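Local coordinates for maltose-binding protein MalE1 (Thermotoga maritima, PDB 6DTU) that binds maltotetraose in a cleft and, as a maltose-binding protein of the solute-binding family, probably delivers such sugars to a membrane transporter, at residues Tyr168-Thr173 with Pro335-Val340; Trp341-Asp346 with Glu367-Gln372. All blocks are in the same frame, centred on the assembly; numbering follows the deposited sequence.

Interaction 1 (Tyr168-Thr173 with Pro335-Val340); sequences YVFKQT and PQMAAV
In Val169 the branch CG1 stands anti to the backbone N (chi1 -175°), while Phe170 turns its CG beside its own N (chi1 -57°); together these torsions send a methyl group and a phenyl ring from neighbouring residues to the same side. The chain makes this possible by turning a corner at these two residues. CG1 of Val169 then lies 3.8 Å above the plane of the Phe170 ring, over its centre, a methyl laid on a face within one segment.

From the other segment, Met337 runs its chain with CG anti to the backbone N and bends it at chi2, which brings SD to 3.8 Å from Val169 CG1, the two side chains crossing at about a right angle. The same sulfur lies 5.2 Å from the centroid of the Phe170 ring and 53° off its normal, an oblique Met-aromatic contact. Val340 meets the ring tip to tip, its CG2 being 3.8 Å from Phe170 CZ, and CG2 also touches Val169 CG1 at 3.9 Å. Flat and long, Phe170 reaches the backbone as well: Gln336 O lies at the ring edge, in its plane, 3.5 Å from CZ, where the slightly positive ring hydrogens suit a carbonyl oxygen. That oxygen also accepts the backbone N-H of Ala339.

No hydrogen bond joins the segments, so compact branched valines, a pliable thioether and an aromatic ring do the work by shape. Leu177 and Ile182 of the flanking strands and Ile373 of helix 358-374 also touch Phe170. The arrangement is a small hydrophobic core between the corner of a three-stranded antiparallel sheet and the loop, opened by a 3-10 turn at 335-337, that leads into helix 341-352.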
loop_
_atom_site.group_PDB
_atom_site.type_symbol
_atom_site.label_atom_id
_atom_site.label_comp_id
_atom_site.label_asym_id
_atom_site.label_seq_id
_atom_site.Cartn_x
_atom_site.Cartn_y
_atom_site.Cartn_z
ATOM N N TYR A 168 17.688 0.817 -1.967
ATOM C CA TYR A 168 16.852 -0.091 -2.756
ATOM C C TYR A 168 16.656 -1.374 -1.964
ATOM O O TYR A 168 17.431 -1.675 -1.057
ATOM C CB TYR A 168 17.430 -0.355 -4.157
ATOM C CG TYR A 168 18.848 -0.900 -4.165
ATOM C CD1 TYR A 168 19.092 -2.260 -4.005
ATOM C CD2 TYR A 168 19.937 -0.057 -4.336
ATOM C CE1 TYR A 168 20.394 -2.768 -4.010
ATOM C CE2 TYR A 168 21.232 -0.560 -4.341
ATOM C CZ TYR A 168 21.452 -1.906 -4.175
ATOM O OH TYR A 168 22.740 -2.381 -4.177
ATOM N N VAL A 169 15.595 -2.117 -2.295
ATOM C CA VAL A 169 15.355 -3.398 -1.631
ATOM C C VAL A 169 16.292 -4.436 -2.234
ATOM O O VAL A 169 17.307 -4.793 -1.630
ATOM C CB VAL A 169 13.880 -3.844 -1.723
ATOM C CG1 VAL A 169 13.662 -5.131 -0.903
ATOM C CG2 VAL A 169 12.963 -2.731 -1.239
ATOM N N PHE A 170 15.969 -4.903 -3.436
ATOM C CA PHE A 170 16.788 -5.835 -4.190
ATOM C C PHE A 170 17.253 -5.115 -5.448
ATOM O O PHE A 170 16.464 -4.417 -6.100
ATOM C CB PHE A 170 15.949 -7.069 -4.582
ATOM C CG PHE A 170 15.321 -7.797 -3.402
ATOM C CD1 PHE A 170 16.089 -8.205 -2.336
ATOM C CD2 PHE A 170 13.963 -8.083 -3.383
ATOM C CE1 PHE A 170 15.519 -8.886 -1.258
ATOM C CE2 PHE A 170 13.375 -8.747 -2.300
ATOM C CZ PHE A 170 14.150 -9.152 -1.241
ATOM N N LYS A 171 18.525 -5.289 -5.794
ATOM C CA LYS A 171 19.086 -4.561 -6.921
ATOM C C LYS A 171 18.350 -4.921 -8.203
ATOM O O LYS A 171 18.167 -6.098 -8.524
ATOM C CB LYS A 171 20.579 -4.872 -7.060
ATOM C CG LYS A 171 21.299 -4.047 -8.134
ATOM C CD LYS A 171 21.394 -2.585 -7.738
ATOM C CE LYS A 171 22.089 -1.769 -8.809
ATOM N NZ LYS A 171 22.569 -0.469 -8.270
ATOM N N GLN A 172 17.883 -3.899 -8.907
ATOM C CA GLN A 172 17.264 -4.098 -10.206
ATOM C C GLN A 172 18.383 -4.288 -11.222
ATOM O O GLN A 172 19.240 -3.411 -11.373
ATOM C CB GLN A 172 16.404 -2.887 -10.569
ATOM C CG GLN A 172 15.645 -3.036 -11.886
ATOM C CD GLN A 172 14.692 -4.219 -11.871
ATOM O OE1 GLN A 172 13.638 -4.168 -11.235
ATOM N NE2 GLN A 172 15.063 -5.295 -12.563
ATOM N N THR A 173 18.419 -5.453 -11.861
ATOM C CA THR A 173 19.386 -5.761 -12.907
ATOM C C THR A 173 18.640 -6.083 -14.197
ATOM O O THR A 173 17.415 -6.225 -14.215
ATOM C CB THR A 173 20.283 -6.942 -12.518
ATOM O OG1 THR A 173 19.597 -8.169 -12.779
ATOM C CG2 THR A 173 20.631 -6.888 -11.038
ATOM N N PRO A 335 9.148 -14.022 -3.643
ATOM C CA PRO A 335 8.884 -14.578 -2.303
ATOM C C PRO A 335 9.750 -13.974 -1.227
ATOM O O PRO A 335 9.337 -13.934 -0.064
ATOM C CB PRO A 335 9.174 -16.079 -2.459
ATOM C CG PRO A 335 9.074 -16.332 -3.913
ATOM C CD PRO A 335 9.457 -15.068 -4.628
ATOM N N GLN A 336 10.947 -13.521 -1.591
ATOM C CA GLN A 336 11.912 -12.968 -0.654
ATOM C C GLN A 336 11.485 -11.636 -0.047
ATOM O O GLN A 336 12.143 -11.160 0.882
ATOM C CB GLN A 336 13.293 -12.844 -1.317
ATOM C CG GLN A 336 13.953 -14.183 -1.660
ATOM C CD GLN A 336 13.509 -14.749 -2.994
ATOM O OE1 GLN A 336 12.763 -14.114 -3.751
ATOM N NE2 GLN A 336 13.960 -15.962 -3.291
ATOM N N MET A 337 10.439 -10.995 -0.562
ATOM C CA MET A 337 9.995 -9.755 0.066
ATOM C C MET A 337 9.445 -10.009 1.462
ATOM O O MET A 337 9.412 -9.091 2.282
ATOM C CB MET A 337 8.945 -9.076 -0.813
ATOM C CG MET A 337 8.659 -7.614 -0.465
ATOM S SD MET A 337 10.159 -6.616 -0.660
ATOM C CE MET A 337 9.660 -5.122 0.192
ATOM N N ALA A 338 8.956 -11.225 1.734
ATOM C CA ALA A 338 8.405 -11.520 3.053
ATOM C C ALA A 338 9.455 -11.330 4.145
ATOM O O ALA A 338 9.120 -11.009 5.286
ATOM C CB ALA A 338 7.860 -12.951 3.091
ATOM N N ALA A 339 10.724 -11.522 3.808
ATOM C CA ALA A 339 11.806 -11.351 4.771
ATOM C C ALA A 339 12.151 -9.887 5.031
ATOM O O ALA A 339 13.008 -9.609 5.872
ATOM C CB ALA A 339 13.059 -12.076 4.275
ATOM N N VAL A 340 11.531 -8.945 4.334
ATOM C CA VAL A 340 12.029 -7.572 4.363
ATOM C C VAL A 340 11.329 -6.727 5.419
ATOM O O VAL A 340 11.980 -6.003 6.179
ATOM C CB VAL A 340 11.948 -6.942 2.951
ATOM C CG1 VAL A 340 12.230 -5.435 3.020
ATOM C CG2 VAL A 340 12.928 -7.636 2.003
#

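Interaction 2 (Trp341-Asp346 with Glu367-Gln372); sequences WAAMND and ERIKAQ. With GLC (alpha-D-glucopyranose), chain C; GLC (alpha-D-glucopyranose), chain B.
Two nearly antiparallel helices of the C-terminal part of the chain pack here: 341-346, the first turns of helix 341-352, and 367-372 of helix 358-374, their axes 9.3 Å apart at 164°. A buried apolar seam with a salt bridge at its outer margin joins them. Ala343 faces the partner helix; its CA and that of Ile369 are the closest such pair across the two segments, 6.5 Å apart, and a small methyl fits there. Its CB meets Ile369 CG1 at 3.6 Å and the Arg368 aliphatic chain at CD. Ile369, with CG1 beside its backbone N, extends CD1 toward Met344 CG.

Arg368 leaves its helix with CG anti to the backbone N and stays extended to NE, so that its guanidinium lays one face over the backbone of Ala342 and Ala343. Ala343 CA sits 3.6 Å above the centre of that face, and Ala342 CB touches NH2. In the guanidinium plane, NH1 donates a nearly straight bond to Asp346 OD2 (2.6 Å, 166°), reaching that oxygen from above the carboxylate plane; the two planes stand 54° apart. The methylenes of arginine thus cover alanine while its charge pairs with exposed Asp346.

On a different side of the first helix, Trp341 points away from this seam and lays its indole against the sugar, with C4 of the chain C glucose 3.8 Å above the ring plane, offset toward the rim. Its CB approaches O5 of the chain B glucose at 3.5 Å. Tyr156 and Phe260 also touch the indole. Such aromatic platforms under glucose rings are characteristic of maltodextrin pockets in solute-binding proteins, and this one is carried by a helix held in an antiparallel pair.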
loop_
_atom_site.group_PDB
_atom_site.type_symbol
_atom_site.label_atom_id
_atom_site.label_comp_id
_atom_site.label_asym_id
_atom_site.label_seq_id
_atom_site.Cartn_x
_atom_site.Cartn_y
_atom_site.Cartn_z
ATOM N N TRP A 341 9.996 -6.791 5.474
ATOM C CA TRP A 341 9.218 -5.785 6.190
ATOM C C TRP A 341 9.526 -5.775 7.679
ATOM O O TRP A 341 9.717 -4.709 8.269
ATOM C CB TRP A 341 7.731 -6.058 5.980
ATOM C CG TRP A 341 7.304 -6.098 4.533
ATOM C CD1 TRP A 341 6.954 -7.208 3.820
ATOM C CD2 TRP A 341 7.150 -4.985 3.638
ATOM N NE1 TRP A 341 6.590 -6.863 2.550
ATOM C CE2 TRP A 341 6.698 -5.506 2.401
ATOM C CE3 TRP A 341 7.351 -3.603 3.762
ATOM C CZ2 TRP A 341 6.429 -4.701 1.301
ATOM C CZ3 TRP A 341 7.085 -2.797 2.666
ATOM C CH2 TRP A 341 6.645 -3.352 1.443
ATOM N N ALA A 342 9.496 -6.944 8.321
ATOM C CA ALA A 342 9.650 -6.982 9.774
ATOM C C ALA A 342 11.040 -6.521 10.211
ATOM O O ALA A 342 11.171 -5.822 11.219
ATOM C CB ALA A 342 9.330 -8.379 10.316
ATOM N N ALA A 343 12.090 -6.924 9.485
ATOM C CA ALA A 343 13.442 -6.463 9.810
ATOM C C ALA A 343 13.561 -4.947 9.690
ATOM O O ALA A 343 14.165 -4.290 10.544
ATOM C CB ALA A 343 14.446 -7.139 8.874
ATOM N N MET A 344 12.966 -4.366 8.648
ATOM C CA MET A 344 13.063 -2.924 8.471
ATOM C C MET A 344 12.212 -2.169 9.489
ATOM O O MET A 344 12.655 -1.142 10.021
ATOM C CB MET A 344 12.700 -2.547 7.040
ATOM C CG MET A 344 13.721 -3.009 5.995
ATOM S SD MET A 344 15.368 -2.333 6.292
ATOM C CE MET A 344 15.052 -0.627 5.889
ATOM N N ASN A 345 11.006 -2.676 9.788
ATOM C CA ASN A 345 10.183 -2.079 10.834
ATOM C C ASN A 345 10.921 -2.079 12.161
ATOM O O ASN A 345 10.902 -1.085 12.897
ATOM C CB ASN A 345 8.874 -2.852 11.003
ATOM C CG ASN A 345 7.900 -2.621 9.887
ATOM O OD1 ASN A 345 8.056 -1.718 9.057
ATOM N ND2 ASN A 345 6.865 -3.421 9.861
ATOM N N ASP A 346 11.571 -3.195 12.487
ATOM C CA ASP A 346 12.312 -3.272 13.737
ATOM C C ASP A 346 13.452 -2.261 13.763
ATOM O O ASP A 346 13.667 -1.581 14.780
ATOM C CB ASP A 346 12.791 -4.707 13.949
ATOM C CG ASP A 346 11.647 -5.650 14.370
ATOM O OD1 ASP A 346 10.496 -5.195 14.562
ATOM O OD2 ASP A 346 11.908 -6.860 14.524
ATOM N N GLU A 367 21.579 -7.745 7.571
ATOM C CA GLU A 367 22.065 -9.072 7.941
ATOM C C GLU A 367 20.915 -9.992 8.331
ATOM O O GLU A 367 20.940 -11.192 8.030
ATOM C CB GLU A 367 23.060 -8.981 9.103
ATOM C CG GLU A 367 24.150 -7.936 8.928
ATOM C CD GLU A 367 25.261 -8.042 9.966
ATOM O OE1 GLU A 367 26.426 -7.740 9.626
ATOM O OE2 GLU A 367 24.968 -8.408 11.127
ATOM N N ARG A 368 19.885 -9.439 8.966
ATOM C CA ARG A 368 18.721 -10.243 9.301
ATOM C C ARG A 368 17.979 -10.681 8.048
ATOM O O ARG A 368 17.636 -11.857 7.911
ATOM C CB ARG A 368 17.807 -9.478 10.258
ATOM C CG ARG A 368 16.513 -10.180 10.579
ATOM C CD ARG A 368 15.664 -9.372 11.548
ATOM N NE ARG A 368 14.256 -9.762 11.509
ATOM C CZ ARG A 368 13.325 -9.227 12.286
ATOM N NH1 ARG A 368 13.663 -8.288 13.155
ATOM N NH2 ARG A 368 12.065 -9.625 12.194
ATOM N N ILE A 369 17.785 -9.766 7.097
ATOM C CA ILE A 369 17.067 -10.104 5.867
ATOM C C ILE A 369 17.820 -11.177 5.096
ATOM O O ILE A 369 17.230 -12.154 4.614
ATOM C CB ILE A 369 16.874 -8.845 5.010
ATOM C CG1 ILE A 369 16.019 -7.825 5.764
ATOM C CG2 ILE A 369 16.242 -9.210 3.685
ATOM C CD1 ILE A 369 16.004 -6.446 5.111
ATOM N N LYS A 370 19.138 -11.004 4.966
ATOM C CA LYS A 370 19.954 -11.945 4.207
ATOM C C LYS A 370 19.921 -13.331 4.838
ATOM O O LYS A 370 19.736 -14.338 4.146
ATOM C CB LYS A 370 21.398 -11.438 4.131
ATOM C CG LYS A 370 21.581 -10.187 3.295
ATOM C CD LYS A 370 23.036 -9.806 3.130
ATOM C CE LYS A 370 23.695 -10.679 2.075
ATOM N NZ LYS A 370 23.138 -10.423 0.698
ATOM N N ALA A 371 20.074 -13.399 6.161
ATOM C CA ALA A 371 20.075 -14.699 6.822
ATOM C C ALA A 371 18.755 -15.416 6.596
ATOM O O ALA A 371 18.725 -16.623 6.336
ATOM C CB ALA A 371 20.385 -14.534 8.312
ATOM N N GLN A 372 17.650 -14.678 6.646
ATOM C CA GLN A 372 16.355 -15.297 6.430
ATOM C C GLN A 372 16.186 -15.749 4.981
ATOM O O GLN A 372 15.646 -16.828 4.740
ATOM C CB GLN A 372 15.262 -14.353 6.925
ATOM C CG GLN A 372 15.013 -14.425 8.464
ATOM C CD GLN A 372 16.200 -14.019 9.368
ATOM O OE1 GLN A 372 17.366 -14.209 9.038
ATOM N NE2 GLN A 372 15.879 -13.475 10.538
HETATM C C1 GLC C . 2.665 -3.148 2.606
HETATM C C2 GLC C . 2.655 -4.521 2.059
HETATM C C3 GLC C . 2.315 -5.534 3.108
HETATM C C4 GLC C . 3.271 -5.507 4.235
HETATM C C5 GLC C . 3.321 -4.096 4.873
HETATM C C6 GLC C . 4.331 -3.986 5.842
HETATM O O2 GLC C . 1.654 -4.593 1.005
HETATM O O3 GLC C . 2.310 -6.869 2.510
HETATM O O4 GLC C . 2.806 -6.456 5.234
HETATM O O5 GLC C . 3.615 -3.066 3.737
HETATM O O6 GLC C . 4.266 -2.692 6.402
HETATM C C1 GLC B . 3.574 -7.640 5.294
HETATM C C2 GLC B . 2.660 -8.774 5.540
HETATM C C3 GLC B . 2.098 -8.715 6.909
HETATM C C4 GLC B . 3.162 -8.678 7.961
HETATM C C5 GLC B . 4.050 -7.424 7.796
HETATM C C6 GLC B . 5.135 -7.348 8.734
HETATM O O2 GLC B . 1.552 -8.715 4.540
HETATM O O3 GLC B . 1.266 -9.906 7.087
HETATM O O4 GLC B . 2.542 -8.658 9.256
HETATM O O5 GLC B . 4.602 -7.517 6.356
HETATM O O6 GLC B . 5.960 -8.478 8.579
#

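Interaction 1 ends at Val340 and interaction 2 begins at Trp341, so the two contacts follow one another along the chain, through the loop and the helix it leads into, with centres 11 Å apart. Helix 358-374 serves both: Ile369, which packs on Ala343 in interaction 2, also meets Val340 through CG2 and approaches Ala339 O with CG1. Interaction 1 is the more buried and largely apolar, with no hydrogen bond across its segments, joining a sheet corner to a loop. Interaction 2 is only partly buried, pairs two helices and adds a charged bond where its margin becomes exposed. Sugar contact belongs to 341-346, whereas the side chain of Met337 in interaction 1 is about 7 Å from a bound glucose.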